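Reducing end xylose-releasing exo-oligoxylanase (Paenibacillus barengoltzii G22, PDB 5YXT) is a family 8 glycoside hydrolase that probably releases xylose from the reducing end of xylo-oligosaccharides in xylan degradation. Local coordinates at residues M55-D60 and W91-T96; L159-L164 and Y210-A215; K288-F293 and P335-C340. All blocks are in the same frame, centred on the assembly; numbering follows the deposited sequence.

In the fold
The contacts follow one another along the chain; none nests in or crosses another. From the N terminus, contact 1 joins strand 55-60 of a small antiparallel sheet to helix 84-98, closing a loop that holds strand 65-67 and helix 68-80. Contact 2 then ties helix 152-165 to the start of helix 214-231, with helix 199-208 in between. Contact 3 links helices 281-294 and 335-345 across two short strands and helix 318-327. Contacts 1 and 2 have centres about 25 Å apart. Contact 3 lies across the centre of the chain from both. The helices belong to the (alpha/alpha)6 barrel known for this family.

Contact 1. Residues M55-D60 and W91-T96; sequences MGYMLD and WKWTVT
Tyr-57 and Met-55 lean on the indole of Trp-93 from strand 55-60. Tyr-57 CB stands over one face of the five-membered ring, 4.1 Å from its centroid and almost on the normal, a CH-pi contact. Its CG lies between the backbone N and the carbonyl carbon (chi1 54°), a cramped position, and the two side chains cross obliquely. Tyr-57 CD2 comes within 3.6 Å of Trp-93 NE1. The two ring planes are inclined at 53°, neither stacked nor edge-to-face. Met-55 bends at its last torsion, and Met-55 CE reaches Trp-93 CD1 at 3.6 Å. Met-55 SD, oblique to the same ring, makes a Met-aromatic contact 5.1 Å from its centroid. Before that bend, Met-55 CG rests on Lys-92 CG at 3.7 Å; the lysine chain then leads away from the strand. The backbone Gly-56 O packs 3.3 Å from Trp-93 CB. The axes of the two short segments are at 87° and pass 6.5 Å apart at closest. Met-71 of helix 68-80 and Val-66 of strand 65-67 also touch both aromatic side chains. Strand 55-60 lies between strands 48-51 and 65-67, and Trp-93 brings helix 84-98 against this sheet and helix 68-80.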
loop_
_atom_site.group_PDB
_atom_site.type_symbol
_atom_site.label_atom_id
_atom_site.label_comp_id
_atom_site.label_asym_id
_atom_site.label_seq_id
_atom_site.Cartn_x
_atom_site.Cartn_y
_atom_site.Cartn_z
ATOM N N MET C 55 27.027 38.724 -17.854
ATOM C CA MET C 55 25.615 38.393 -18.006
ATOM C C MET C 55 25.457 36.937 -18.439
ATOM O O MET C 55 26.419 36.236 -18.760
ATOM C CB MET C 55 24.912 39.319 -19.019
ATOM C CG MET C 55 24.946 40.802 -18.666
ATOM S SD MET C 55 23.739 41.836 -19.527
ATOM C CE MET C 55 23.817 41.125 -21.176
ATOM N N GLY C 56 24.211 36.493 -18.449
ATOM C CA GLY C 56 23.883 35.140 -18.842
ATOM C C GLY C 56 22.384 34.984 -18.693
ATOM O O GLY C 56 21.728 35.767 -18.001
ATOM N N TYR C 57 21.847 33.987 -19.387
ATOM C CA TYR C 57 20.407 33.812 -19.367
ATOM C C TYR C 57 20.055 32.332 -19.342
ATOM O O TYR C 57 20.866 31.463 -19.671
ATOM C CB TYR C 57 19.728 34.525 -20.557
ATOM C CG TYR C 57 20.283 34.141 -21.913
ATOM C CD1 TYR C 57 19.802 33.029 -22.591
ATOM C CD2 TYR C 57 21.303 34.891 -22.512
ATOM C CE1 TYR C 57 20.315 32.669 -23.829
ATOM C CE2 TYR C 57 21.822 34.537 -23.754
ATOM C CZ TYR C 57 21.325 33.428 -24.401
ATOM O OH TYR C 57 21.828 33.069 -25.624
ATOM N N MET C 58 18.826 32.066 -18.905
ATOM C CA MET C 58 18.204 30.753 -18.982
ATOM C C MET C 58 17.297 30.754 -20.201
ATOM O O MET C 58 16.427 31.621 -20.329
ATOM C CB MET C 58 17.395 30.449 -17.722
ATOM C CG MET C 58 18.136 30.750 -16.452
ATOM S SD MET C 58 19.212 29.377 -16.035
ATOM C CE MET C 58 17.999 28.113 -15.696
ATOM N N LEU C 59 17.480 29.780 -21.076
ATOM C CA LEU C 59 16.801 29.751 -22.363
ATOM C C LEU C 59 15.672 28.725 -22.316
ATOM O O LEU C 59 15.910 27.556 -22.003
ATOM C CB LEU C 59 17.801 29.413 -23.468
ATOM C CG LEU C 59 17.433 29.677 -24.928
ATOM C CD1 LEU C 59 16.806 28.442 -25.571
ATOM C CD2 LEU C 59 16.538 30.886 -25.070
ATOM N N ASP C 60 14.445 29.171 -22.587
ATOM C CA ASP C 60 13.337 28.267 -22.885
ATOM C C ASP C 60 13.642 27.638 -24.231
ATOM O O ASP C 60 13.407 28.242 -25.279
ATOM C CB ASP C 60 12.004 29.011 -22.912
ATOM C CG ASP C 60 10.805 28.088 -23.188
ATOM O OD1 ASP C 60 10.977 27.011 -23.809
ATOM O OD2 ASP C 60 9.676 28.449 -22.781
ATOM N N TRP C 91 20.938 37.799 -12.959
ATOM C CA TRP C 91 20.295 38.997 -12.437
ATOM C C TRP C 91 20.664 40.224 -13.259
ATOM O O TRP C 91 19.828 41.102 -13.474
ATOM C CB TRP C 91 20.665 39.188 -10.971
ATOM C CG TRP C 91 20.035 40.402 -10.338
ATOM C CD1 TRP C 91 20.691 41.424 -9.700
ATOM C CD2 TRP C 91 18.636 40.731 -10.280
ATOM N NE1 TRP C 91 19.794 42.360 -9.255
ATOM C CE2 TRP C 91 18.527 41.964 -9.596
ATOM C CE3 TRP C 91 17.470 40.111 -10.746
ATOM C CZ2 TRP C 91 17.296 42.588 -9.363
ATOM C CZ3 TRP C 91 16.242 40.730 -10.512
ATOM C CH2 TRP C 91 16.170 41.964 -9.829
ATOM N N LYS C 92 21.898 40.282 -13.770
ATOM C CA LYS C 92 22.311 41.428 -14.579
ATOM C C LYS C 92 21.541 41.484 -15.889
ATOM O O LYS C 92 21.038 42.543 -16.278
ATOM C CB LYS C 92 23.818 41.380 -14.846
ATOM C CG LYS C 92 24.381 42.655 -15.508
ATOM C CD LYS C 92 23.703 43.916 -14.982
ATOM C CE LYS C 92 24.622 45.133 -15.027
ATOM N NZ LYS C 92 23.881 46.398 -14.700
ATOM N N TRP C 93 21.451 40.355 -16.596
ATOM C CA TRP C 93 20.635 40.299 -17.806
ATOM C C TRP C 93 19.204 40.729 -17.512
ATOM O O TRP C 93 18.581 41.462 -18.298
ATOM C CB TRP C 93 20.656 38.876 -18.368
ATOM C CG TRP C 93 20.385 38.729 -19.841
ATOM C CD1 TRP C 93 21.314 38.563 -20.829
ATOM C CD2 TRP C 93 19.106 38.683 -20.485
ATOM N NE1 TRP C 93 20.689 38.438 -22.050
ATOM C CE2 TRP C 93 19.334 38.502 -21.860
ATOM C CE3 TRP C 93 17.787 38.798 -20.034
ATOM C CZ2 TRP C 93 18.292 38.425 -22.785
ATOM C CZ3 TRP C 93 16.761 38.713 -20.948
ATOM C CH2 TRP C 93 17.017 38.527 -22.311
ATOM N N THR C 94 18.675 40.277 -16.372
ATOM C CA THR C 94 17.288 40.540 -16.011
ATOM C C THR C 94 17.032 42.028 -15.846
ATOM O O THR C 94 16.078 42.572 -16.412
ATOM C CB THR C 94 16.941 39.765 -14.738
ATOM O OG1 THR C 94 17.063 38.354 -15.004
ATOM C CG2 THR C 94 15.520 40.064 -14.280
ATOM N N VAL C 95 17.893 42.710 -15.098
ATOM C CA VAL C 95 17.687 44.137 -14.873
ATOM C C VAL C 95 17.879 44.925 -16.166
ATOM O O VAL C 95 17.166 45.904 -16.424
ATOM C CB VAL C 95 18.625 44.626 -13.756
ATOM C CG1 VAL C 95 18.500 46.143 -13.578
ATOM C CG2 VAL C 95 18.304 43.888 -12.452
ATOM N N THR C 96 18.820 44.502 -17.012
ATOM C CA THR C 96 19.165 45.328 -18.165
ATOM C C THR C 96 18.110 45.254 -19.259
ATOM O O THR C 96 17.866 46.253 -19.942
ATOM C CB THR C 96 20.529 44.930 -18.727
ATOM O OG1 THR C 96 20.475 43.587 -19.215
ATOM C CG2 THR C 96 21.593 45.037 -17.671
#

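Contact 2. Residues L159-L164 and Y210-A215; sequences LLRTCL and YPEDRA
Arg-161 heads a salt-bridge network with Glu-212 and Asp-213, joining helix 152-165 to the turn that leads into helix 214-231 of what is, in this family, an (alpha/alpha)6 barrel. Arg-161 CB lies at the edge of the Tyr-210 ring, in the ring plane, 4.0 Å from Tyr-210 CD2. CG is anti to the backbone N (chi1 172°), beside the carbonyl carbon. Arg-161 CD is also 4.0 Å from Tyr-210 CD2, but approaches obliquely. The chain bends at chi3, and beyond NE the guanidinium meets two carboxylates in different ways. Glu-212 OE2 sits over one face, 3.3 Å from Arg-161 CZ. Glu-212 OE2 is 2.8 Å from Arg-161 NH2, yet well out of the guanidinium plane, so this salt bridge rests on charge alone. Asp-213 comes instead at the edge, its carboxylate plane only 15° from that of the guanidinium. The other Asp-213 oxygen, OD1, is hydrogen-bonded to His-165 NE2, which would fix the rotation of the carboxylate. Tyr-210 OH in turn bonds Asp-158 OD1, so the ring is tied to the same helix that carries the arginine. Leu-164 CD1 packs on Asp-213 CB at 3.8 Å. At the tip, Arg-161 NH2 lies 3.0 Å from Asp-213 OD2 in the second salt bridge.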
loop_
_atom_site.group_PDB
_atom_site.type_symbol
_atom_site.label_atom_id
_atom_site.label_comp_id
_atom_site.label_asym_id
_atom_site.label_seq_id
_atom_site.Cartn_x
_atom_site.Cartn_y
_atom_site.Cartn_z
ATOM N N LEU C 159 11.023 45.309 -4.842
ATOM C CA LEU C 159 10.144 44.506 -5.683
ATOM C C LEU C 159 8.872 44.111 -4.929
ATOM O O LEU C 159 7.755 44.268 -5.441
ATOM C CB LEU C 159 10.900 43.274 -6.169
ATOM C CG LEU C 159 10.261 42.451 -7.277
ATOM C CD1 LEU C 159 9.335 41.384 -6.721
ATOM C CD2 LEU C 159 9.500 43.384 -8.178
ATOM N N LEU C 160 9.030 43.592 -3.709
ATOM C CA LEU C 160 7.880 43.139 -2.930
ATOM C C LEU C 160 6.935 44.284 -2.610
ATOM O O LEU C 160 5.723 44.075 -2.519
ATOM C CB LEU C 160 8.352 42.483 -1.641
ATOM C CG LEU C 160 9.066 41.154 -1.848
ATOM C CD1 LEU C 160 9.616 40.683 -0.526
ATOM C CD2 LEU C 160 8.095 40.125 -2.455
ATOM N N ARG C 161 7.474 45.495 -2.431
ATOM C CA ARG C 161 6.633 46.661 -2.199
ATOM C C ARG C 161 5.768 46.960 -3.419
ATOM O O ARG C 161 4.563 47.202 -3.291
ATOM C CB ARG C 161 7.503 47.864 -1.824
ATOM C CG ARG C 161 6.710 49.129 -1.756
ATOM C CD ARG C 161 7.457 50.141 -0.934
ATOM N NE ARG C 161 6.313 50.929 -0.262
ATOM C CZ ARG C 161 5.390 50.414 0.609
ATOM N NH1 ARG C 161 4.406 51.128 1.110
ATOM N NH2 ARG C 161 5.431 49.172 1.036
ATOM N N THR C 162 6.369 46.949 -4.610
ATOM C CA THR C 162 5.601 47.100 -5.843
ATOM C C THR C 162 4.490 46.058 -5.945
ATOM O O THR C 162 3.360 46.379 -6.332
ATOM C CB THR C 162 6.546 46.984 -7.041
ATOM O OG1 THR C 162 7.604 47.938 -6.907
ATOM C CG2 THR C 162 5.799 47.223 -8.349
ATOM N N CYS C 163 4.805 44.799 -5.622
ATOM C CA CYS C 163 3.849 43.705 -5.785
ATOM C C CYS C 163 2.571 43.928 -4.987
ATOM O O CYS C 163 1.508 43.414 -5.356
ATOM C CB CYS C 163 4.504 42.389 -5.362
ATOM S SG CYS C 163 5.758 41.801 -6.561
ATOM N N LEU C 164 2.654 44.656 -3.880
ATOM C CA LEU C 164 1.488 44.889 -3.043
ATOM C C LEU C 164 0.842 46.246 -3.279
ATOM O O LEU C 164 -0.380 46.369 -3.147
ATOM C CB LEU C 164 1.878 44.766 -1.561
ATOM C CG LEU C 164 2.377 43.383 -1.109
ATOM C CD1 LEU C 164 2.437 43.276 0.402
ATOM C CD2 LEU C 164 1.523 42.256 -1.666
ATOM N N TYR C 210 9.662 44.982 3.723
ATOM C CA TYR C 210 9.527 46.225 4.472
ATOM C C TYR C 210 8.529 46.020 5.611
ATOM O O TYR C 210 7.488 45.375 5.410
ATOM C CB TYR C 210 9.057 47.361 3.559
ATOM C CG TYR C 210 10.147 47.901 2.677
ATOM C CD1 TYR C 210 11.368 48.279 3.215
ATOM C CD2 TYR C 210 9.971 48.011 1.309
ATOM C CE1 TYR C 210 12.380 48.765 2.412
ATOM C CE2 TYR C 210 10.979 48.499 0.494
ATOM C CZ TYR C 210 12.177 48.873 1.053
ATOM O OH TYR C 210 13.188 49.357 0.255
ATOM N N PRO C 211 8.811 46.542 6.809
ATOM C CA PRO C 211 8.003 46.182 7.990
ATOM C C PRO C 211 6.508 46.375 7.825
ATOM O O PRO C 211 5.736 45.546 8.324
ATOM C CB PRO C 211 8.576 47.104 9.074
ATOM C CG PRO C 211 10.012 47.281 8.676
ATOM C CD PRO C 211 9.991 47.353 7.171
ATOM N N GLU C 212 6.074 47.430 7.124
ATOM C CA GLU C 212 4.646 47.712 7.021
ATOM C C GLU C 212 3.876 46.628 6.273
ATOM O O GLU C 212 2.662 46.493 6.475
ATOM C CB GLU C 212 4.420 49.068 6.343
ATOM C CG GLU C 212 4.829 49.110 4.865
ATOM C CD GLU C 212 6.324 49.349 4.671
ATOM O OE1 GLU C 212 7.075 49.401 5.679
ATOM O OE2 GLU C 212 6.751 49.490 3.504
ATOM N N ASP C 213 4.540 45.856 5.415
ATOM C CA ASP C 213 3.864 44.842 4.615
ATOM C C ASP C 213 3.882 43.454 5.248
ATOM O O ASP C 213 3.256 42.532 4.707
ATOM C CB ASP C 213 4.502 44.772 3.224
ATOM C CG ASP C 213 4.309 46.050 2.435
ATOM O OD1 ASP C 213 3.397 46.823 2.792
ATOM O OD2 ASP C 213 5.053 46.272 1.458
ATOM N N ARG C 214 4.578 43.277 6.372
ATOM C CA ARG C 214 4.778 41.934 6.904
ATOM C C ARG C 214 3.481 41.311 7.409
ATOM O O ARG C 214 3.291 40.098 7.274
ATOM C CB ARG C 214 5.830 41.964 8.002
ATOM C CG ARG C 214 7.155 42.493 7.522
ATOM C CD ARG C 214 8.214 42.442 8.598
ATOM N NE ARG C 214 9.494 42.910 8.081
ATOM C CZ ARG C 214 10.554 43.190 8.827
ATOM N NH1 ARG C 214 10.496 43.059 10.145
ATOM N NH2 ARG C 214 11.680 43.595 8.249
ATOM N N ALA C 215 2.575 42.109 7.973
ATOM C CA ALA C 215 1.274 41.561 8.349
ATOM C C ALA C 215 0.541 40.989 7.139
ATOM O O ALA C 215 -0.029 39.891 7.212
ATOM C CB ALA C 215 0.422 42.632 9.028
#

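Contact 3. Residues K288-F293 and P335-C340; sequences KIQAFF and PQAKAC
Gln-290 NE2 is gripped by two acceptors, Asn-325 O and Ser-329 OG, the latter also hydrogen-bonded to Ala-337 O, while the amide lies against Cys-340 and Ala-337 of the facing helix. CG of Gln-290 is anti to the carbonyl carbon (chi1 -68°), and the chain is extended beyond it, reaching toward helix 335-345. Cys-340 SG packs alongside this chain, 3.8 Å from Gln-290 CG and 3.8 Å from Gln-290 NE2. The other amide atom turns to Ala-337: Gln-290 OE1 lies 3.4 Å from Ala-337 CA and 3.6 Å from Ala-337 CB. An alanine in place of Gln-290 would probably leave Asn-325 O and Ser-329 OG without their amide donor and open a gap beside Cys-340 SG. Gln-336 makes the outer part of the contact. Gln-336 OE1 is 3.5 Å from Ala-291 CA. A water donates to Ala-291 O at 2.8 Å and accepts a weak hydrogen bond from Gln-336 NE2, bridging the helices at this exposed edge. The short helix segments cross at 68°, with their axes 9.7 Å apart at closest. The backbones come nearest each other at Gln-290 and Gln-336. Helix 318-327 packs against helix 281-294 through Asn-325, and Pro-335 and Ala-339 pack on Cys-9 and His-4 of a second subunit, so helix 335-345 touches both helix 281-294 and the neighbouring subunit.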
loop_
_atom_site.group_PDB
_atom_site.type_symbol
_atom_site.label_atom_id
_atom_site.label_comp_id
_atom_site.label_asym_id
_atom_site.label_seq_id
_atom_site.Cartn_x
_atom_site.Cartn_y
_atom_site.Cartn_z
ATOM N N LYS C 288 -2.812 11.853 -2.270
ATOM C CA LYS C 288 -3.769 11.629 -3.350
ATOM C C LYS C 288 -3.103 11.720 -4.716
ATOM O O LYS C 288 -3.414 10.932 -5.620
ATOM C CB LYS C 288 -4.924 12.627 -3.251
ATOM C CG LYS C 288 -5.920 12.301 -2.148
ATOM C CD LYS C 288 -6.797 13.485 -1.825
ATOM C CE LYS C 288 -7.514 13.270 -0.508
ATOM N NZ LYS C 288 -8.604 14.252 -0.371
ATOM N N ILE C 289 -2.206 12.697 -4.893
ATOM C CA ILE C 289 -1.526 12.866 -6.175
ATOM C C ILE C 289 -0.638 11.666 -6.465
ATOM O O ILE C 289 -0.650 11.118 -7.572
ATOM C CB ILE C 289 -0.728 14.184 -6.186
ATOM C CG1 ILE C 289 -1.680 15.366 -5.958
ATOM C CG2 ILE C 289 0.035 14.350 -7.509
ATOM C CD1 ILE C 289 -0.988 16.678 -5.605
ATOM N N GLN C 290 0.134 11.223 -5.465
ATOM C CA GLN C 290 1.023 10.087 -5.685
ATOM C C GLN C 290 0.231 8.811 -5.956
ATOM O O GLN C 290 0.643 7.987 -6.777
ATOM C CB GLN C 290 1.973 9.921 -4.493
ATOM C CG GLN C 290 2.984 11.081 -4.370
ATOM C CD GLN C 290 4.092 10.838 -3.357
ATOM O OE1 GLN C 290 3.898 10.149 -2.350
ATOM N NE2 GLN C 290 5.263 11.412 -3.615
ATOM N N ALA C 291 -0.917 8.643 -5.292
ATOM C CA ALA C 291 -1.774 7.496 -5.581
ATOM C C ALA C 291 -2.291 7.544 -7.011
ATOM O O ALA C 291 -2.373 6.509 -7.686
ATOM C CB ALA C 291 -2.945 7.442 -4.599
ATOM N N PHE C 292 -2.649 8.739 -7.490
ATOM C CA PHE C 292 -3.139 8.861 -8.853
ATOM C C PHE C 292 -2.085 8.426 -9.854
ATOM O O PHE C 292 -2.393 7.736 -10.831
ATOM C CB PHE C 292 -3.568 10.300 -9.140
ATOM C CG PHE C 292 -4.106 10.496 -10.538
ATOM C CD1 PHE C 292 -5.397 10.111 -10.854
ATOM C CD2 PHE C 292 -3.310 11.035 -11.541
ATOM C CE1 PHE C 292 -5.891 10.279 -12.144
ATOM C CE2 PHE C 292 -3.798 11.203 -12.831
ATOM C CZ PHE C 292 -5.086 10.826 -13.126
ATOM N N PHE C 293 -0.837 8.834 -9.640
ATOM C CA PHE C 293 0.221 8.552 -10.597
ATOM C C PHE C 293 0.910 7.220 -10.353
ATOM O O PHE C 293 1.753 6.821 -11.162
ATOM C CB PHE C 293 1.225 9.709 -10.600
ATOM C CG PHE C 293 0.714 10.892 -11.357
ATOM C CD1 PHE C 293 0.564 10.817 -12.731
ATOM C CD2 PHE C 293 0.296 12.028 -10.698
ATOM C CE1 PHE C 293 0.058 11.879 -13.447
ATOM C CE2 PHE C 293 -0.215 13.107 -11.408
ATOM C CZ PHE C 293 -0.334 13.028 -12.782
ATOM N N PRO C 335 5.129 3.270 0.872
ATOM C CA PRO C 335 5.754 2.727 -0.348
ATOM C C PRO C 335 5.540 3.576 -1.590
ATOM O O PRO C 335 6.416 3.585 -2.462
ATOM C CB PRO C 335 5.099 1.346 -0.492
ATOM C CG PRO C 335 3.809 1.460 0.273
ATOM C CD PRO C 335 4.123 2.353 1.432
ATOM N N GLN C 336 4.409 4.279 -1.723
ATOM C CA GLN C 336 4.228 5.086 -2.924
ATOM C C GLN C 336 5.155 6.293 -2.924
ATOM O O GLN C 336 5.604 6.723 -3.990
ATOM C CB GLN C 336 2.764 5.522 -3.071
ATOM C CG GLN C 336 1.839 4.427 -3.633
ATOM C CD GLN C 336 0.380 4.851 -3.719
ATOM O OE1 GLN C 336 -0.056 5.791 -3.047
ATOM N NE2 GLN C 336 -0.388 4.146 -4.544
ATOM N N ALA C 337 5.452 6.847 -1.747
ATOM C CA ALA C 337 6.400 7.955 -1.668
ATOM C C ALA C 337 7.798 7.504 -2.054
ATOM O O ALA C 337 8.514 8.211 -2.771
ATOM C CB ALA C 337 6.403 8.542 -0.257
ATOM N N LYS C 338 8.203 6.323 -1.587
ATOM C CA LYS C 338 9.502 5.788 -1.971
ATOM C C LYS C 338 9.545 5.427 -3.449
ATOM O O LYS C 338 10.594 5.572 -4.088
ATOM C CB LYS C 338 9.835 4.570 -1.113
ATOM N N ALA C 339 8.427 4.965 -4.010
ATOM C CA ALA C 339 8.411 4.618 -5.426
ATOM C C ALA C 339 8.550 5.859 -6.307
ATOM O O ALA C 339 9.292 5.842 -7.298
ATOM C CB ALA C 339 7.137 3.848 -5.764
ATOM N N CYS C 340 7.847 6.945 -5.964
ATOM C CA CYS C 340 7.996 8.188 -6.723
ATOM C C CYS C 340 9.445 8.660 -6.728
ATOM O O CYS C 340 9.950 9.137 -7.750
ATOM C CB CYS C 340 7.084 9.276 -6.152
ATOM S SG CYS C 340 5.313 9.067 -6.580
HETATM O O HOH W 1 -2.904 4.115 -6.420
#